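Local coordinates for protein shikimate 5-dehydrogenase (Mycobacterium fortuitum subsp. fortuitum DSM 46621, PDB 4XIJ) that probably catalyses the reversible NADP-dependent reduction of 3-dehydroshikimate to shikimate, the fourth step of chorismate biosynthesis, at residues Q30-A35 with F254-Q259; P42-E47 with Q259-P264; L100-M103 with G107-A110. All blocks are in the same frame, centred on the assembly; numbering follows the deposited sequence.

Interaction 1 of 3, residues Q30-A35 with F254-Q259; sequences QLHLAA and FAQVEQ
Helices 30-35 and 254-259 cross at -48°, with the axes of these short segments 10.2 Å apart at closest, and H32 and V257 form the nearest pair of CA atoms at 6.5 Å. The H32 imidazole spans the gap. Its CG is anti to the carbonyl carbon (chi1 -80°), which sends the ring across to the other helix although its CB does not aim there. NE2 of H32 donates to OE1 of Q256 at 3.0 Å, in a nearly straight bond (165°). The oxygen sits close to the imidazole plane. The donor, in turn, is tilted moderately from the plane of the amide carbonyl. The Q256 chain, extended beyond CG, crosses the H32 side chain at about a right angle, while the amide plane is turned about halfway between parallel and perpendicular to the ring. CB of Q256 also packs beside CE1 of H32 at 3.6 Å. Helix 246-261 follows the nucleotide-binding sheet in sequence and returns to pack on the substrate-binding domain, as in other shikimate dehydrogenases. The contact joins an early helix of the chain to a late one, and all four touching residues are buried. The V257 methyl CG2 lies over one face of the H32 ring, offset toward the rim. It is 3.9 Å from the ring centroid, which makes a CH-pi contact. The same methyl reaches CB of A35 at 3.8 Å, and CG1 of V257 touches that CB too. V257 thus packs on both H32 and A35, about one turn apart on helix 28-38. Both ends of the Q256 amide are held, since OE1 also bonds S71 OG and NE2 bonds T99 OG1. H32 ND1 pairs with Y36 OH, so both ring nitrogens have a partner and rotation of the imidazole is restrained.

Interaction 2 of 3, residues P42-E47 with Q259-P264; sequences PSWTYE and QFTGMP
W44 reaches over to F260 and T261 from the turn just before strand 45-50. With CG anti to the carbonyl carbon (chi1 -77°), the indole extends to the helix end, and the far rim of its six-membered ring, CZ3 and CH2, makes the contact. CH2 of W44 comes to 3.6 Å from the backbone O of F260, which lies near the plane of the indole. An aromatic C-H edge therefore faces a carbonyl of the last helical turn. The neighbouring CZ3 of W44 packs on the T261 methyl CG2 at 3.8 Å. Y36 of helix 28-38 makes an edge-to-face contact with W44. The other branch of T261 stays with its own segment: OG1 accepts from N of M263 at 3.1 Å, an ST turn. That oxygen also bonds V257 O, one turn back in the helix. G262, with positive phi, is the first residue to leave the helix, and the chain turns away there. This is where helix 246-261 ends, against the edge strand of the mixed sheet in the substrate-binding domain. Y46 is the next residue of strand 45-50 to make contact. Its CE2 meets CE2 of F260 at 4.3 Å, and the tyrosine atom lies at the edge of the phenyl ring. F260 and Y46 are both buried, and F260 also packs on V101 of strand 99-102. H32 of helix 28-38 touches both rings, so the three aromatic groups pack together. The Y46 hydroxyl bonds S71 OG.

Interaction 3 of 3, residues L100-M103 with G107-A110; sequences LVRM and GWRA
A beta hairpin, strands 99-102 and 108-111 of the mixed sheet in the substrate-binding domain, pairs L100-M103 with G107-A110. V101 and R109 form the hydrogen-bonded pair. N of V101 donates to O of R109 at 2.8 Å, and N of R109 returns a bond of the same length to O of V101. Toward the turn, N of M103 donates to O of G107, also at 2.8 Å, and closes the hairpin loop. L100 with A110 and R102 with W108 are non-hydrogen-bonded pairs, and these four side chains share one face of the sheet. CB of L100 packs against CE3 of W108 at 3.8 Å, while CD2 of L100 reaches CB of A110 at 4.0 Å. R102 lies across the indole. Its chain bends at chi2 (64°) and lays CD over the W108 six-membered ring, 3.7 Å from the centroid, as a CH-pi contact. The guanidinium lies nearly parallel to the indole, the two planes only 14° apart, and overlaps it partly at its NE1 and CZ2 side, with NH2 of R102 3.5 Å from CZ2 of W108. On the face of V101 and R109 the two side chains run alongside each other in the same direction, and NH2 of R109 bonds OE1 of Q259 in helix 246-261. R102 has further partners: its NH2 bonds the carbonyls of W67 and G64, and NE bonds G106 O. These backbone oxygens probably help to hold the guanidinium nearly parallel to the indole, and their dipoles would probably help to stabilise its positive charge.

In the fold
Interactions 1 and 2 use the same helix, 246-261, and adjoin each other, their centres 7 Å apart. Interaction 1 is fully buried and combines a side-chain hydrogen bond with CH-pi and apolar packing. Interaction 2 lies farther from the chain centre, is only partly buried, and is apolar and aromatic, with no hydrogen bond between its segments. Interaction 3 is a local hairpin, also partly buried. It is the one contact joined by backbone hydrogen bonds, with side chains packing on both sheet faces. It is nested inside the long chain loops that the other two close. The shared helix reaches this hairpin through Q259 and F260.

Interaction 1 of 3, residues Q30-A35 with F254-Q259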
loop_
_atom_site.group_PDB
_atom_site.type_symbol
_atom_site.label_atom_id
_atom_site.label_comp_id
_atom_site.label_asym_id
_atom_site.label_seq_id
_atom_site.Cartn_x
_atom_site.Cartn_y
_atom_site.Cartn_z
ATOM N N GLN A 30 6.206 12.444 -8.128
ATOM C CA GLN A 30 6.708 11.976 -9.407
ATOM C C GLN A 30 5.673 11.221 -10.192
ATOM O O GLN A 30 5.519 11.446 -11.406
ATOM C CB GLN A 30 7.944 11.057 -9.204
ATOM C CG GLN A 30 9.181 11.734 -8.689
ATOM C CD GLN A 30 9.320 11.500 -7.187
ATOM O OE1 GLN A 30 8.427 11.875 -6.401
ATOM N NE2 GLN A 30 10.445 10.879 -6.769
ATOM N N LEU A 31 5.031 10.251 -9.553
ATOM C CA LEU A 31 4.072 9.424 -10.276
ATOM C C LEU A 31 2.839 10.223 -10.687
ATOM O O LEU A 31 2.329 10.049 -11.803
ATOM C CB LEU A 31 3.661 8.222 -9.424
ATOM C CG LEU A 31 4.790 7.192 -9.208
ATOM C CD1 LEU A 31 4.421 6.248 -8.060
ATOM C CD2 LEU A 31 5.067 6.399 -10.442
ATOM N N HIS A 32 2.400 11.139 -9.827
ATOM C CA HIS A 32 1.262 11.981 -10.185
ATOM C C HIS A 32 1.607 12.982 -11.269
ATOM O O HIS A 32 0.830 13.139 -12.217
ATOM C CB HIS A 32 0.681 12.707 -8.960
ATOM C CG HIS A 32 -0.232 11.850 -8.114
ATOM N ND1 HIS A 32 -1.606 11.968 -8.148
ATOM C CD2 HIS A 32 0.035 10.832 -7.254
ATOM C CE1 HIS A 32 -2.148 11.066 -7.345
ATOM N NE2 HIS A 32 -1.168 10.372 -6.772
ATOM N N LEU A 33 2.740 13.673 -11.176
ATOM C CA LEU A 33 3.038 14.631 -12.273
ATOM C C LEU A 33 3.255 13.896 -13.596
ATOM O O LEU A 33 2.822 14.404 -14.647
ATOM C CB LEU A 33 4.256 15.516 -11.956
ATOM C CG LEU A 33 3.972 16.537 -10.837
ATOM C CD1 LEU A 33 5.312 17.235 -10.476
ATOM C CD2 LEU A 33 2.912 17.569 -11.208
ATOM N N ALA A 34 3.896 12.727 -13.576
ATOM C CA ALA A 34 4.015 11.949 -14.810
ATOM C C ALA A 34 2.634 11.622 -15.376
ATOM O O ALA A 34 2.409 11.723 -16.588
ATOM C CB ALA A 34 4.778 10.673 -14.557
ATOM N N ALA A 35 1.698 11.260 -14.508
ATOM C CA ALA A 35 0.347 10.977 -14.963
ATOM C C ALA A 35 -0.381 12.199 -15.490
ATOM O O ALA A 35 -0.970 12.133 -16.571
ATOM C CB ALA A 35 -0.463 10.366 -13.816
ATOM N N PHE A 254 -2.050 4.395 -9.164
ATOM C CA PHE A 254 -3.066 4.297 -10.239
ATOM C C PHE A 254 -4.402 4.768 -9.678
ATOM O O PHE A 254 -5.138 5.583 -10.280
ATOM C CB PHE A 254 -3.271 2.864 -10.713
ATOM C CG PHE A 254 -2.196 2.285 -11.571
ATOM C CD1 PHE A 254 -1.296 3.066 -12.284
ATOM C CD2 PHE A 254 -2.128 0.898 -11.703
ATOM C CE1 PHE A 254 -0.371 2.476 -13.141
ATOM C CE2 PHE A 254 -1.200 0.299 -12.535
ATOM C CZ PHE A 254 -0.305 1.086 -13.259
ATOM N N ALA A 255 -4.725 4.244 -8.498
ATOM C CA ALA A 255 -6.046 4.487 -7.944
ATOM C C ALA A 255 -6.251 5.966 -7.505
ATOM O O ALA A 255 -7.297 6.567 -7.724
ATOM C CB ALA A 255 -6.266 3.510 -6.771
ATOM N N GLN A 256 -5.204 6.569 -6.969
ATOM C CA GLN A 256 -5.254 7.987 -6.631
ATOM C C GLN A 256 -5.413 8.852 -7.868
ATOM O O GLN A 256 -6.223 9.794 -7.882
ATOM C CB GLN A 256 -3.994 8.402 -5.892
ATOM C CG GLN A 256 -3.848 7.682 -4.551
ATOM C CD GLN A 256 -2.633 8.109 -3.797
ATOM O OE1 GLN A 256 -1.650 8.539 -4.414
ATOM N NE2 GLN A 256 -2.662 7.971 -2.476
ATOM N N VAL A 257 -4.643 8.549 -8.924
ATOM C CA VAL A 257 -4.739 9.357 -10.154
ATOM C C VAL A 257 -6.164 9.281 -10.717
ATOM O O VAL A 257 -6.714 10.334 -11.141
ATOM C CB VAL A 257 -3.702 8.917 -11.191
ATOM C CG1 VAL A 257 -3.994 9.520 -12.601
ATOM C CG2 VAL A 257 -2.291 9.296 -10.691
ATOM N N GLU A 258 -6.774 8.080 -10.701
ATOM C CA GLU A 258 -8.099 7.951 -11.265
ATOM C C GLU A 258 -9.105 8.737 -10.421
ATOM O O GLU A 258 -10.004 9.417 -10.964
ATOM C CB GLU A 258 -8.492 6.482 -11.388
ATOM C CG GLU A 258 -7.613 5.802 -12.398
ATOM C CD GLU A 258 -8.127 4.424 -12.777
ATOM O OE1 GLU A 258 -9.067 3.905 -12.125
ATOM O OE2 GLU A 258 -7.573 3.833 -13.736
ATOM N N GLN A 259 -8.995 8.656 -9.097
ATOM C CA GLN A 259 -9.926 9.398 -8.267
ATOM C C GLN A 259 -9.749 10.914 -8.370
ATOM O O GLN A 259 -10.742 11.670 -8.284
ATOM C CB GLN A 259 -9.796 8.962 -6.799
ATOM C CG GLN A 259 -10.308 7.522 -6.604
ATOM C CD GLN A 259 -10.325 7.110 -5.151
ATOM O OE1 GLN A 259 -10.816 7.844 -4.304
ATOM N NE2 GLN A 259 -9.775 5.935 -4.840
#

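Interaction 2 of 3, residues P42-E47 with Q259-P264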
loop_
_atom_site.group_PDB
_atom_site.type_symbol
_atom_site.label_atom_id
_atom_site.label_comp_id
_atom_site.label_asym_id
_atom_site.label_seq_id
_atom_site.Cartn_x
_atom_site.Cartn_y
_atom_site.Cartn_z
ATOM N N PRO A 42 -1.002 19.552 -17.803
ATOM C CA PRO A 42 0.374 19.925 -17.395
ATOM C C PRO A 42 0.431 21.102 -16.410
ATOM O O PRO A 42 1.503 21.391 -15.874
ATOM C CB PRO A 42 1.029 20.292 -18.725
ATOM C CG PRO A 42 -0.164 20.807 -19.551
ATOM C CD PRO A 42 -1.265 19.853 -19.236
ATOM N N SER A 43 -0.692 21.788 -16.161
ATOM C CA SER A 43 -0.586 22.868 -15.185
ATOM C C SER A 43 -1.122 22.490 -13.815
ATOM O O SER A 43 -1.091 23.325 -12.906
ATOM C CB SER A 43 -1.253 24.145 -15.698
ATOM O OG SER A 43 -2.626 23.939 -15.889
ATOM N N TRP A 44 -1.594 21.250 -13.632
ATOM C CA TRP A 44 -1.882 20.804 -12.261
ATOM C C TRP A 44 -0.588 20.749 -11.467
ATOM O O TRP A 44 0.495 20.417 -12.012
ATOM C CB TRP A 44 -2.526 19.426 -12.275
ATOM C CG TRP A 44 -4.002 19.423 -12.675
ATOM C CD1 TRP A 44 -4.646 20.270 -13.550
ATOM C CD2 TRP A 44 -4.961 18.500 -12.218
ATOM N NE1 TRP A 44 -5.983 19.936 -13.628
ATOM C CE2 TRP A 44 -6.196 18.835 -12.835
ATOM C CE3 TRP A 44 -4.912 17.412 -11.333
ATOM C CZ2 TRP A 44 -7.370 18.118 -12.596
ATOM C CZ3 TRP A 44 -6.106 16.680 -11.107
ATOM C CH2 TRP A 44 -7.313 17.064 -11.715
ATOM N N THR A 45 -0.679 21.052 -10.176
ATOM C CA THR A 45 0.525 21.005 -9.353
ATOM C C THR A 45 0.433 19.882 -8.311
ATOM O O THR A 45 -0.662 19.475 -7.906
ATOM C CB THR A 45 0.777 22.340 -8.650
ATOM O OG1 THR A 45 -0.367 22.693 -7.852
ATOM C CG2 THR A 45 1.057 23.432 -9.687
ATOM N N TYR A 46 1.590 19.399 -7.878
ATOM C CA TYR A 46 1.657 18.354 -6.867
ATOM C C TYR A 46 2.851 18.624 -5.989
ATOM O O TYR A 46 3.986 18.458 -6.446
ATOM C CB TYR A 46 1.751 16.960 -7.511
ATOM C CG TYR A 46 1.377 15.876 -6.549
ATOM C CD1 TYR A 46 2.202 15.597 -5.479
ATOM C CD2 TYR A 46 0.196 15.141 -6.699
ATOM C CE1 TYR A 46 1.889 14.650 -4.575
ATOM C CE2 TYR A 46 -0.160 14.125 -5.749
ATOM C CZ TYR A 46 0.732 13.913 -4.684
ATOM O OH TYR A 46 0.549 12.968 -3.750
ATOM N N GLU A 47 2.622 19.050 -4.757
ATOM C CA GLU A 47 3.740 19.391 -3.904
ATOM C C GLU A 47 3.928 18.444 -2.726
ATOM O O GLU A 47 3.114 17.562 -2.522
ATOM C CB GLU A 47 3.610 20.815 -3.412
ATOM C CG GLU A 47 2.414 21.116 -2.613
ATOM C CD GLU A 47 2.176 22.639 -2.584
ATOM O OE1 GLU A 47 1.405 23.152 -3.426
ATOM O OE2 GLU A 47 2.803 23.325 -1.756
ATOM N N GLN A 259 -8.995 8.656 -9.097
ATOM C CA GLN A 259 -9.926 9.398 -8.267
ATOM C C GLN A 259 -9.749 10.914 -8.370
ATOM O O GLN A 259 -10.742 11.670 -8.284
ATOM C CB GLN A 259 -9.796 8.962 -6.799
ATOM C CG GLN A 259 -10.308 7.522 -6.604
ATOM C CD GLN A 259 -10.325 7.110 -5.151
ATOM O OE1 GLN A 259 -10.816 7.844 -4.304
ATOM N NE2 GLN A 259 -9.775 5.935 -4.840
ATOM N N PHE A 260 -8.496 11.376 -8.507
ATOM C CA PHE A 260 -8.275 12.832 -8.549
ATOM C C PHE A 260 -8.700 13.410 -9.909
ATOM O O PHE A 260 -9.203 14.540 -9.971
ATOM C CB PHE A 260 -6.808 13.220 -8.337
ATOM C CG PHE A 260 -6.207 12.913 -6.944
ATOM C CD1 PHE A 260 -6.906 12.204 -5.951
ATOM C CD2 PHE A 260 -4.894 13.337 -6.659
ATOM C CE1 PHE A 260 -6.308 11.921 -4.721
ATOM C CE2 PHE A 260 -4.275 13.047 -5.411
ATOM C CZ PHE A 260 -4.996 12.338 -4.448
ATOM N N THR A 261 -8.428 12.680 -10.991
ATOM C CA THR A 261 -8.628 13.255 -12.345
ATOM C C THR A 261 -9.903 12.836 -13.016
ATOM O O THR A 261 -10.306 13.468 -13.981
ATOM C CB THR A 261 -7.492 12.871 -13.323
ATOM O OG1 THR A 261 -7.530 11.454 -13.533
ATOM C CG2 THR A 261 -6.148 13.292 -12.751
ATOM N N GLY A 262 -10.504 11.754 -12.534
ATOM C CA GLY A 262 -11.649 11.159 -13.216
ATOM C C GLY A 262 -11.331 10.455 -14.528
ATOM O O GLY A 262 -12.260 10.100 -15.273
ATOM N N MET A 263 -10.049 10.254 -14.815
ATOM C CA MET A 263 -9.600 9.640 -16.066
ATOM C C MET A 263 -8.906 8.307 -15.762
ATOM O O MET A 263 -8.314 8.135 -14.686
ATOM C CB MET A 263 -8.659 10.594 -16.807
ATOM C CG MET A 263 -9.169 12.039 -16.780
ATOM S SD MET A 263 -7.993 13.221 -17.475
ATOM C CE MET A 263 -8.220 12.615 -19.102
ATOM N N PRO A 264 -8.962 7.348 -16.692
ATOM C CA PRO A 264 -8.198 6.100 -16.526
ATOM C C PRO A 264 -6.706 6.373 -16.351
ATOM O O PRO A 264 -6.158 7.288 -16.989
ATOM C CB PRO A 264 -8.475 5.350 -17.819
ATOM C CG PRO A 264 -9.821 5.904 -18.258
ATOM C CD PRO A 264 -9.745 7.356 -17.930
#

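Interaction 3 of 3, residues L100-M103 with G107-A110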
loop_
_atom_site.group_PDB
_atom_site.type_symbol
_atom_site.label_atom_id
_atom_site.label_comp_id
_atom_site.label_asym_id
_atom_site.label_seq_id
_atom_site.Cartn_x
_atom_site.Cartn_y
_atom_site.Cartn_z
ATOM N N LEU A 100 -6.938 11.317 0.306
ATOM C CA LEU A 100 -8.085 12.205 0.588
ATOM C C LEU A 100 -8.512 12.813 -0.720
ATOM O O LEU A 100 -7.681 13.386 -1.423
ATOM C CB LEU A 100 -7.714 13.288 1.602
ATOM C CG LEU A 100 -7.484 12.793 3.035
ATOM C CD1 LEU A 100 -6.781 13.881 3.865
ATOM C CD2 LEU A 100 -8.821 12.364 3.640
ATOM N N VAL A 101 -9.782 12.621 -1.069
ATOM C CA VAL A 101 -10.266 13.119 -2.358
ATOM C C VAL A 101 -11.348 14.164 -2.141
ATOM O O VAL A 101 -12.295 13.922 -1.395
ATOM C CB VAL A 101 -10.848 11.998 -3.252
ATOM C CG1 VAL A 101 -11.257 12.587 -4.671
ATOM C CG2 VAL A 101 -9.817 10.900 -3.405
ATOM N N ARG A 102 -11.260 15.307 -2.820
ATOM C CA ARG A 102 -12.323 16.288 -2.719
ATOM C C ARG A 102 -13.599 15.793 -3.465
ATOM O O ARG A 102 -13.555 15.315 -4.621
ATOM C CB ARG A 102 -11.851 17.617 -3.287
ATOM C CG ARG A 102 -12.653 18.853 -2.773
ATOM C CD ARG A 102 -12.440 18.986 -1.291
ATOM N NE ARG A 102 -12.788 20.280 -0.717
ATOM C CZ ARG A 102 -12.033 21.381 -0.836
ATOM N NH1 ARG A 102 -12.429 22.509 -0.252
ATOM N NH2 ARG A 102 -10.896 21.376 -1.556
ATOM N N MET A 103 -14.718 15.865 -2.757
ATOM C CA MET A 103 -16.020 15.468 -3.289
ATOM C C MET A 103 -16.641 16.590 -4.056
ATOM O O MET A 103 -16.292 17.768 -3.810
ATOM C CB MET A 103 -16.929 15.026 -2.149
ATOM C CG MET A 103 -16.523 13.714 -1.492
ATOM S SD MET A 103 -16.421 12.373 -2.685
ATOM C CE MET A 103 -14.698 12.509 -3.107
ATOM N N GLY A 107 -16.989 18.063 0.479
ATOM C CA GLY A 107 -16.412 17.174 1.475
ATOM C C GLY A 107 -15.103 16.560 1.066
ATOM O O GLY A 107 -14.670 16.721 -0.077
ATOM N N TRP A 108 -14.451 15.898 2.003
ATOM C CA TRP A 108 -13.245 15.133 1.704
ATOM C C TRP A 108 -13.552 13.681 1.982
ATOM O O TRP A 108 -14.081 13.333 3.051
ATOM C CB TRP A 108 -12.065 15.577 2.574
ATOM C CG TRP A 108 -11.439 16.867 2.194
ATOM C CD1 TRP A 108 -11.693 18.116 2.733
ATOM C CD2 TRP A 108 -10.424 17.060 1.195
ATOM N NE1 TRP A 108 -10.874 19.056 2.143
ATOM C CE2 TRP A 108 -10.096 18.441 1.193
ATOM C CE3 TRP A 108 -9.734 16.198 0.315
ATOM C CZ2 TRP A 108 -9.118 18.974 0.357
ATOM C CZ3 TRP A 108 -8.761 16.737 -0.531
ATOM C CH2 TRP A 108 -8.472 18.117 -0.506
ATOM N N ARG A 109 -13.227 12.828 1.021
ATOM C CA ARG A 109 -13.430 11.393 1.161
ATOM C C ARG A 109 -12.084 10.680 1.374
ATOM O O ARG A 109 -11.157 10.814 0.549
ATOM C CB ARG A 109 -14.150 10.837 -0.080
ATOM C CG ARG A 109 -14.476 9.316 0.006
ATOM C CD ARG A 109 -15.174 8.842 -1.316
ATOM N NE ARG A 109 -14.182 8.789 -2.394
ATOM C CZ ARG A 109 -14.340 9.314 -3.616
ATOM N NH1 ARG A 109 -15.477 9.914 -3.972
ATOM N NH2 ARG A 109 -13.348 9.231 -4.502
ATOM N N ALA A 110 -11.988 9.901 2.450
ATOM C CA ALA A 110 -10.810 9.112 2.736
ATOM C C ALA A 110 -10.843 7.748 2.073
ATOM O O ALA A 110 -11.872 7.081 2.091
ATOM C CB ALA A 110 -10.658 8.888 4.223
#